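Local atomic coordinates of agmatinase (Burkholderia thailandensis, PDB entry 4DZ4), a protein that probably hydrolyses agmatine to putrescine and urea, as a manganese-dependent hydrolase of the arginase family with two metal ions per subunit. Residues K115-L126 and Y143-Y153. Residues are numbered along the deposited sequence; the frame is centred on the assembly and turned at random.
Sequences KPAIVEHARTIL and YPLLIAHAQKY. With EDO (1,2-ethanediol), chain X.
V119 packs as a knob into a hole formed by P144, I147, A148 and Q151: CG2 lies 3.6 Å from P144 CB, while CG1 turns toward A148 and the amide end of Q151. One turn on, A148 points its methyl almost straight at that of A122, which meets it at a slant, CB to CB at an unusually tight 3.4 Å; the small side chains are consistent with helix axes that approach to 8.1 Å and cross at -40°. Next to V119, I118 sets CG2 against P144 CG and L145 CD2. Along the chain the helices precede and follow strand 131-136 of the parallel sheet of the arginase fold and pack side by side on it, where A122, L145 and H149 touch the strand. At the C-terminal end L126 reaches A148 and H149 with CD1, and its CB lies against K152 CD. Its CG is anti to the carbonyl carbon (chi1 -65°) and CD1 to CA (chi2 173°), placing CD1 over the centre of the H149 ring, a CH-pi contact 4.0 Å from the centroid. The bond from H149 ND1 to L145 O (2.8 Å), in the ring plane but above the carbonyl plane, helps fix the turn of that imidazole, which Y242 meets edge-to-face. K152 bends at its last torsion to bring NZ to L126 O at 3.1 Å, and also forms a salt bridge with D129. At the other end the extended K115 crosses I147 at about a right angle, CE to CD1 3.5 Å, and CE comes obliquely to the Y143 ring, whose hydroxyl is hydrogen-bonded to D189.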
loop_
_atom_site.group_PDB
_atom_site.type_symbol
_atom_site.label_atom_id
_atom_site.label_comp_id
_atom_site.label_asym_id
_atom_site.label_seq_id
_atom_site.Cartn_x
_atom_site.Cartn_y
_atom_site.Cartn_z
ATOM N N LYS B 115 11.239 30.568 9.627
ATOM C CA LYS B 115 10.225 31.456 10.226
ATOM C C LYS B 115 10.161 32.804 9.476
ATOM O O LYS B 115 9.088 33.174 8.970
ATOM C CB LYS B 115 10.511 31.652 11.719
ATOM C CG LYS B 115 9.546 32.638 12.357
ATOM C CD LYS B 115 9.902 32.888 13.809
ATOM C CE LYS B 115 8.997 33.969 14.404
ATOM N NZ LYS B 115 9.539 34.374 15.751
ATOM N N PRO B 116 11.314 33.507 9.346
ATOM C CA PRO B 116 11.233 34.785 8.592
ATOM C C PRO B 116 10.811 34.613 7.121
ATOM O O PRO B 116 10.155 35.513 6.585
ATOM C CB PRO B 116 12.661 35.376 8.718
ATOM C CG PRO B 116 13.529 34.231 9.148
ATOM C CD PRO B 116 12.633 33.326 9.974
ATOM N N ALA B 117 11.186 33.486 6.477
ATOM C CA ALA B 117 10.769 33.219 5.086
ATOM C C ALA B 117 9.237 33.173 5.004
ATOM O O ALA B 117 8.655 33.776 4.104
ATOM C CB ALA B 117 11.383 31.912 4.530
ATOM N N ILE B 118 8.610 32.492 5.953
ATOM C CA ILE B 118 7.165 32.369 5.981
ATOM C C ILE B 118 6.489 33.731 6.297
ATOM O O ILE B 118 5.512 34.117 5.618
ATOM C CB ILE B 118 6.677 31.260 6.930
ATOM C CG1 ILE B 118 7.271 29.902 6.508
ATOM C CG2 ILE B 118 5.128 31.236 6.972
ATOM C CD1 ILE B 118 7.106 28.814 7.558
ATOM N N VAL B 119 7.021 34.461 7.272
ATOM C CA VAL B 119 6.500 35.832 7.556
ATOM C C VAL B 119 6.556 36.675 6.279
ATOM O O VAL B 119 5.580 37.360 5.942
ATOM C CB VAL B 119 7.247 36.519 8.723
ATOM C CG1 VAL B 119 6.734 37.954 8.950
ATOM C CG2 VAL B 119 7.106 35.696 9.998
ATOM N N GLU B 120 7.667 36.625 5.542
ATOM C CA GLU B 120 7.822 37.503 4.371
ATOM C C GLU B 120 6.914 37.079 3.203
ATOM O O GLU B 120 6.410 37.903 2.458
ATOM C CB GLU B 120 9.288 37.515 3.933
ATOM C CG GLU B 120 9.571 38.264 2.647
ATOM C CD GLU B 120 9.259 39.760 2.713
ATOM O OE1 GLU B 120 9.071 40.358 3.803
ATOM O OE2 GLU B 120 9.186 40.359 1.624
ATOM N N HIS B 121 6.710 35.771 3.058
ATOM C CA HIS B 121 5.774 35.238 2.077
ATOM C C HIS B 121 4.396 35.807 2.349
ATOM O O HIS B 121 3.733 36.330 1.440
ATOM C CB HIS B 121 5.823 33.697 2.188
ATOM C CG HIS B 121 4.773 32.963 1.385
ATOM N ND1 HIS B 121 4.877 32.765 0.051
ATOM C CD2 HIS B 121 3.605 32.295 1.800
ATOM C CE1 HIS B 121 3.805 32.051 -0.369
ATOM N NE2 HIS B 121 3.032 31.773 0.702
ATOM N N ALA B 122 3.967 35.739 3.601
ATOM C CA ALA B 122 2.628 36.220 3.976
ATOM C C ALA B 122 2.582 37.751 3.864
ATOM O O ALA B 122 1.622 38.315 3.352
ATOM C CB ALA B 122 2.269 35.768 5.387
ATOM N N ARG B 123 3.624 38.423 4.358
ATOM C CA ARG B 123 3.670 39.895 4.220
ATOM C C ARG B 123 3.487 40.338 2.774
ATOM O O ARG B 123 2.721 41.279 2.484
ATOM C CB ARG B 123 4.963 40.466 4.826
ATOM C CG ARG B 123 4.982 42.001 4.942
ATOM C CD ARG B 123 6.404 42.574 4.902
ATOM N NE ARG B 123 7.020 42.303 3.599
ATOM C CZ ARG B 123 6.854 43.040 2.502
ATOM N NH1 ARG B 123 6.097 44.140 2.534
ATOM N NH2 ARG B 123 7.435 42.681 1.362
ATOM N N THR B 124 4.201 39.685 1.860
ATOM C CA THR B 124 4.111 40.005 0.459
ATOM C C THR B 124 2.675 39.845 -0.065
ATOM O O THR B 124 2.139 40.717 -0.760
ATOM C CB THR B 124 5.085 39.133 -0.364
ATOM O OG1 THR B 124 6.411 39.517 -0.015
ATOM C CG2 THR B 124 4.898 39.374 -1.858
ATOM N N ILE B 125 2.053 38.715 0.264
ATOM C CA ILE B 125 0.697 38.461 -0.249
ATOM C C ILE B 125 -0.291 39.436 0.396
ATOM O O ILE B 125 -1.151 40.001 -0.275
ATOM C CB ILE B 125 0.295 36.990 -0.014
ATOM C CG1 ILE B 125 1.182 36.091 -0.901
ATOM C CG2 ILE B 125 -1.196 36.789 -0.300
ATOM C CD1 ILE B 125 1.235 34.650 -0.407
ATOM N N LEU B 126 -0.112 39.693 1.692
ATOM C CA LEU B 126 -1.055 40.560 2.400
ATOM C C LEU B 126 -1.010 42.025 1.942
ATOM O O LEU B 126 -1.988 42.744 2.127
ATOM C CB LEU B 126 -0.895 40.434 3.915
ATOM C CG LEU B 126 -1.256 39.056 4.458
ATOM C CD1 LEU B 126 -0.902 38.989 5.934
ATOM C CD2 LEU B 126 -2.722 38.779 4.242
ATOM N N TYR B 143 2.141 29.776 13.036
ATOM C CA TYR B 143 2.720 30.809 13.886
ATOM C C TYR B 143 3.276 31.985 13.054
ATOM O O TYR B 143 2.829 33.113 13.223
ATOM C CB TYR B 143 3.754 30.175 14.842
ATOM C CG TYR B 143 4.506 31.141 15.706
ATOM C CD1 TYR B 143 3.839 32.150 16.438
ATOM C CD2 TYR B 143 5.897 31.029 15.844
ATOM C CE1 TYR B 143 4.550 33.038 17.237
ATOM C CE2 TYR B 143 6.619 31.933 16.626
ATOM C CZ TYR B 143 5.924 32.915 17.342
ATOM O OH TYR B 143 6.642 33.772 18.133
ATOM N N PRO B 144 4.216 31.736 12.113
ATOM C CA PRO B 144 4.623 32.913 11.331
ATOM C C PRO B 144 3.498 33.505 10.473
ATOM O O PRO B 144 3.476 34.720 10.224
ATOM C CB PRO B 144 5.761 32.381 10.422
ATOM C CG PRO B 144 5.711 30.868 10.567
ATOM C CD PRO B 144 5.161 30.620 11.949
ATOM N N LEU B 145 2.528 32.675 10.073
ATOM C CA LEU B 145 1.383 33.202 9.334
ATOM C C LEU B 145 0.590 34.157 10.217
ATOM O O LEU B 145 0.186 35.231 9.751
ATOM C CB LEU B 145 0.482 32.066 8.812
ATOM C CG LEU B 145 1.083 31.199 7.680
ATOM C CD1 LEU B 145 0.113 30.076 7.313
ATOM C CD2 LEU B 145 1.435 32.023 6.428
ATOM N N LEU B 146 0.393 33.795 11.482
ATOM C CA LEU B 146 -0.301 34.671 12.421
ATOM C C LEU B 146 0.474 35.974 12.672
ATOM O O LEU B 146 -0.114 37.036 12.817
ATOM C CB LEU B 146 -0.567 33.955 13.747
ATOM C CG LEU B 146 -1.676 32.904 13.710
ATOM C CD1 LEU B 146 -1.612 32.106 15.003
ATOM C CD2 LEU B 146 -3.074 33.524 13.494
ATOM N N ILE B 147 1.796 35.883 12.748
ATOM C CA ILE B 147 2.624 37.092 12.914
ATOM C C ILE B 147 2.306 38.084 11.800
ATOM O O ILE B 147 2.032 39.261 12.062
ATOM C CB ILE B 147 4.139 36.753 12.941
ATOM C CG1 ILE B 147 4.467 36.009 14.244
ATOM C CG2 ILE B 147 5.006 38.009 12.781
ATOM C CD1 ILE B 147 5.840 35.370 14.261
ATOM N N ALA B 148 2.323 37.599 10.557
ATOM C CA ALA B 148 2.122 38.463 9.404
ATOM C C ALA B 148 0.676 38.974 9.377
ATOM O O ALA B 148 0.427 40.146 9.066
ATOM C CB ALA B 148 2.453 37.693 8.129
ATOM N N HIS B 149 -0.272 38.109 9.741
ATOM C CA HIS B 149 -1.685 38.529 9.816
ATOM C C HIS B 149 -1.967 39.586 10.864
ATOM O O HIS B 149 -2.733 40.508 10.617
ATOM C CB HIS B 149 -2.610 37.325 9.967
ATOM C CG HIS B 149 -2.894 36.623 8.654
ATOM N ND1 HIS B 149 -2.005 35.792 8.071
ATOM C CD2 HIS B 149 -4.000 36.682 7.801
ATOM C CE1 HIS B 149 -2.523 35.332 6.905
ATOM N NE2 HIS B 149 -3.739 35.887 6.739
ATOM N N ALA B 150 -1.348 39.472 12.033
ATOM C CA ALA B 150 -1.482 40.500 13.069
ATOM C C ALA B 150 -0.910 41.841 12.621
ATOM O O ALA B 150 -1.413 42.878 13.049
ATOM C CB ALA B 150 -0.832 40.046 14.373
ATOM N N GLN B 151 0.134 41.833 11.778
ATOM C CA GLN B 151 0.672 43.091 11.217
ATOM C C GLN B 151 -0.415 43.840 10.441
ATOM O O GLN B 151 -0.532 45.050 10.536
ATOM C CB GLN B 151 1.877 42.864 10.285
ATOM C CG GLN B 151 3.199 42.481 10.948
ATOM C CD GLN B 151 4.297 42.044 9.951
ATOM O OE1 GLN B 151 4.110 42.075 8.725
ATOM N NE2 GLN B 151 5.452 41.638 10.485
ATOM N N LYS B 152 -1.199 43.104 9.658
ATOM C CA LYS B 152 -2.199 43.710 8.794
ATOM C C LYS B 152 -3.505 44.003 9.514
ATOM O O LYS B 152 -4.049 45.079 9.349
ATOM C CB LYS B 152 -2.495 42.809 7.591
ATOM C CG LYS B 152 -3.482 43.425 6.611
ATOM C CD LYS B 152 -3.618 42.579 5.361
ATOM C CE LYS B 152 -4.501 43.236 4.305
ATOM N NZ LYS B 152 -3.970 44.513 3.745
ATOM N N TYR B 153 -3.983 43.038 10.301
ATOM C CA TYR B 153 -5.324 43.044 10.879
ATOM C C TYR B 153 -5.368 43.438 12.351
ATOM O O TYR B 153 -6.457 43.563 12.928
ATOM C CB TYR B 153 -5.981 41.673 10.706
ATOM C CG TYR B 153 -6.309 41.352 9.280
ATOM C CD1 TYR B 153 -7.451 41.903 8.683
ATOM C CD2 TYR B 153 -5.490 40.503 8.514
ATOM C CE1 TYR B 153 -7.764 41.635 7.368
ATOM C CE2 TYR B 153 -5.800 40.218 7.181
ATOM C CZ TYR B 153 -6.946 40.792 6.620
ATOM O OH TYR B 153 -7.309 40.548 5.316
HETATM C C1 EDO X . 12.133 29.071 14.007
HETATM O O1 EDO X . 13.360 29.406 14.657
HETATM C C2 EDO X . 12.283 28.432 12.617
HETATM O O2 EDO X . 12.869 29.310 11.645
#